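Local coordinates for protein GphF Dehydratase 1 (Archangium violaceum, PDB 6MBF) that probably dehydrates polyketide intermediates as a dehydratase domain of the gephyronic acid polyketide synthase, with associated olefin rearrangement, at residues A[54-59]-A[194-199]. Sequence-based numbering, arbitrary orientation.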
loop_
_atom_site.group_PDB
_atom_site.type_symbol
_atom_site.label_atom_id
_atom_site.label_comp_id
_atom_site.label_asym_id
_atom_site.label_seq_id
_atom_site.Cartn_x
_atom_site.Cartn_y
_atom_site.Cartn_z
ATOM N N TYR A 54 -3.771 -3.768 1.830
ATOM C CA TYR A 54 -3.403 -5.073 2.375
ATOM C C TYR A 54 -2.107 -4.990 3.168
ATOM O O TYR A 54 -1.959 -5.664 4.195
ATOM C CB TYR A 54 -3.271 -6.092 1.240
ATOM C CG TYR A 54 -4.462 -6.082 0.313
ATOM C CD1 TYR A 54 -5.753 -6.145 0.821
ATOM C CD2 TYR A 54 -4.300 -5.978 -1.066
ATOM C CE1 TYR A 54 -6.858 -6.121 -0.020
ATOM C CE2 TYR A 54 -5.402 -5.952 -1.919
ATOM C CZ TYR A 54 -6.676 -6.026 -1.389
ATOM O OH TYR A 54 -7.774 -5.998 -2.228
ATOM N N LEU A 55 -1.153 -4.182 2.708
ATOM C CA LEU A 55 0.085 -4.019 3.465
ATOM C C LEU A 55 -0.191 -3.398 4.830
ATOM O O LEU A 55 0.372 -3.833 5.845
ATOM C CB LEU A 55 1.073 -3.167 2.669
ATOM C CG LEU A 55 1.539 -3.746 1.328
ATOM C CD1 LEU A 55 2.528 -2.806 0.651
ATOM C CD2 LEU A 55 2.171 -5.113 1.553
ATOM N N GLU A 56 -1.071 -2.389 4.879
ATOM C CA GLU A 56 -1.419 -1.774 6.158
ATOM C C GLU A 56 -2.116 -2.773 7.077
ATOM O O GLU A 56 -1.802 -2.856 8.269
ATOM C CB GLU A 56 -2.300 -0.535 5.948
ATOM C CG GLU A 56 -3.010 -0.050 7.234
ATOM C CD GLU A 56 -2.060 0.407 8.347
ATOM O OE1 GLU A 56 -0.835 0.565 8.125
ATOM O OE2 GLU A 56 -2.555 0.619 9.471
ATOM N N MET A 57 -3.074 -3.532 6.542
ATOM C CA MET A 57 -3.752 -4.530 7.361
ATOM C C MET A 57 -2.756 -5.520 7.955
ATOM O O MET A 57 -2.862 -5.893 9.130
ATOM C CB MET A 57 -4.806 -5.246 6.530
ATOM C CG MET A 57 -5.987 -4.344 6.167
ATOM S SD MET A 57 -7.126 -5.110 4.998
ATOM C CE MET A 57 -7.880 -6.370 6.030
ATOM N N ALA A 58 -1.760 -5.929 7.166
ATOM C CA ALA A 58 -0.761 -6.877 7.655
ATOM C C ALA A 58 0.140 -6.250 8.715
ATOM O O ALA A 58 0.451 -6.893 9.725
ATOM C CB ALA A 58 0.065 -7.415 6.489
ATOM N N LEU A 59 0.577 -5.005 8.504
ATOM C CA LEU A 59 1.367 -4.325 9.530
ATOM C C LEU A 59 0.571 -4.167 10.814
ATOM O O LEU A 59 1.100 -4.363 11.917
ATOM C CB LEU A 59 1.821 -2.952 9.029
ATOM C CG LEU A 59 2.822 -2.922 7.884
ATOM C CD1 LEU A 59 2.783 -1.547 7.243
ATOM C CD2 LEU A 59 4.238 -3.260 8.390
ATOM N N ALA A 194 -3.251 8.735 14.005
ATOM C CA ALA A 194 -3.415 7.779 15.090
ATOM C C ALA A 194 -4.113 6.500 14.650
ATOM O O ALA A 194 -4.148 5.536 15.422
ATOM C CB ALA A 194 -4.192 8.417 16.243
ATOM N N SER A 195 -4.663 6.459 13.438
ATOM C CA SER A 195 -5.518 5.347 13.051
ATOM C C SER A 195 -4.781 4.231 12.329
ATOM O O SER A 195 -5.251 3.087 12.359
ATOM C CB SER A 195 -6.664 5.841 12.159
ATOM O OG SER A 195 -7.518 6.713 12.875
ATOM N N TYR A 196 -3.660 4.529 11.681
ATOM C CA TYR A 196 -2.960 3.575 10.833
ATOM C C TYR A 196 -1.525 3.394 11.308
ATOM O O TYR A 196 -0.909 4.315 11.855
ATOM C CB TYR A 196 -2.924 4.038 9.364
ATOM C CG TYR A 196 -4.274 4.134 8.692
ATOM C CD1 TYR A 196 -4.917 3.003 8.203
ATOM C CD2 TYR A 196 -4.903 5.363 8.539
ATOM C CE1 TYR A 196 -6.168 3.097 7.575
ATOM C CE2 TYR A 196 -6.136 5.470 7.918
ATOM C CZ TYR A 196 -6.767 4.336 7.437
ATOM O OH TYR A 196 -7.996 4.440 6.819
ATOM N N GLU A 197 -0.968 2.210 11.055
ATOM C CA GLU A 197 0.466 2.063 11.247
ATOM C C GLU A 197 1.220 2.916 10.238
ATOM O O GLU A 197 2.074 3.728 10.609
ATOM C CB GLU A 197 0.870 0.594 11.147
ATOM C CG GLU A 197 -0.039 -0.351 11.950
ATOM C CD GLU A 197 0.051 -0.123 13.464
ATOM O OE1 GLU A 197 -0.811 -0.639 14.207
ATOM O OE2 GLU A 197 0.968 0.580 13.916
ATOM N N LEU A 198 0.900 2.755 8.954
ATOM C CA LEU A 198 1.401 3.632 7.895
ATOM C C LEU A 198 0.227 3.951 6.983
ATOM O O LEU A 198 -0.309 3.053 6.326
ATOM C CB LEU A 198 2.531 2.970 7.114
ATOM C CG LEU A 198 3.153 3.848 6.033
ATOM C CD1 LEU A 198 3.803 5.085 6.646
ATOM C CD2 LEU A 198 4.157 3.056 5.244
ATOM N N HIS A 199 -0.181 5.218 6.947
ATOM C CA HIS A 199 -1.389 5.571 6.222
ATOM C C HIS A 199 -1.320 5.059 4.781
ATOM O O HIS A 199 -0.337 5.331 4.076
ATOM C CB HIS A 199 -1.609 7.086 6.231
ATOM C CG HIS A 199 -3.029 7.474 5.974
ATOM N ND1 HIS A 199 -3.710 7.081 4.843
ATOM C CD2 HIS A 199 -3.905 8.198 6.712
ATOM C CE1 HIS A 199 -4.947 7.544 4.894
ATOM N NE2 HIS A 199 -5.092 8.219 6.021
#
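Glu56 reaches out of its helix to Tyr196, Glu197 and Leu198 and takes two consecutive backbone N-H groups on one carboxylate. Its CB lies 4.1 Å from Leu198 O. CG, anti to the backbone N (chi1 165°), comes 3.7 Å from Tyr196 CD1, and the bend at chi2 then turns the carboxylate to the loop backbone. At the tip the oxygens divide the work. OE1 accepts Leu198 N at 2.9 Å in an almost straight bond (177°), while OE2 receives Glu197 N at 2.7 Å, less linearly; both donors come from the syn side, though Leu198 N stands well out of the carboxylate plane (33°). OE2 also lies in the plane of the Tyr196 ring, at its edge, 3.6 Å from CD1, and is further hydrogen-bonded by His9. An alanine here would probably leave the two loop N-H groups and His9 without their shared acceptor. Beside this grip, Leu59 CB packs on Glu197 CB at 4.2 Å, and the Glu197 carboxylate turns to Arg64 and Arg237. The contact thus ties helix 52-65, whose other faces pack on strands 73-81, 103-109 and 121-131 of the first hotdog, to the loop leading into helix 200-214 of the second.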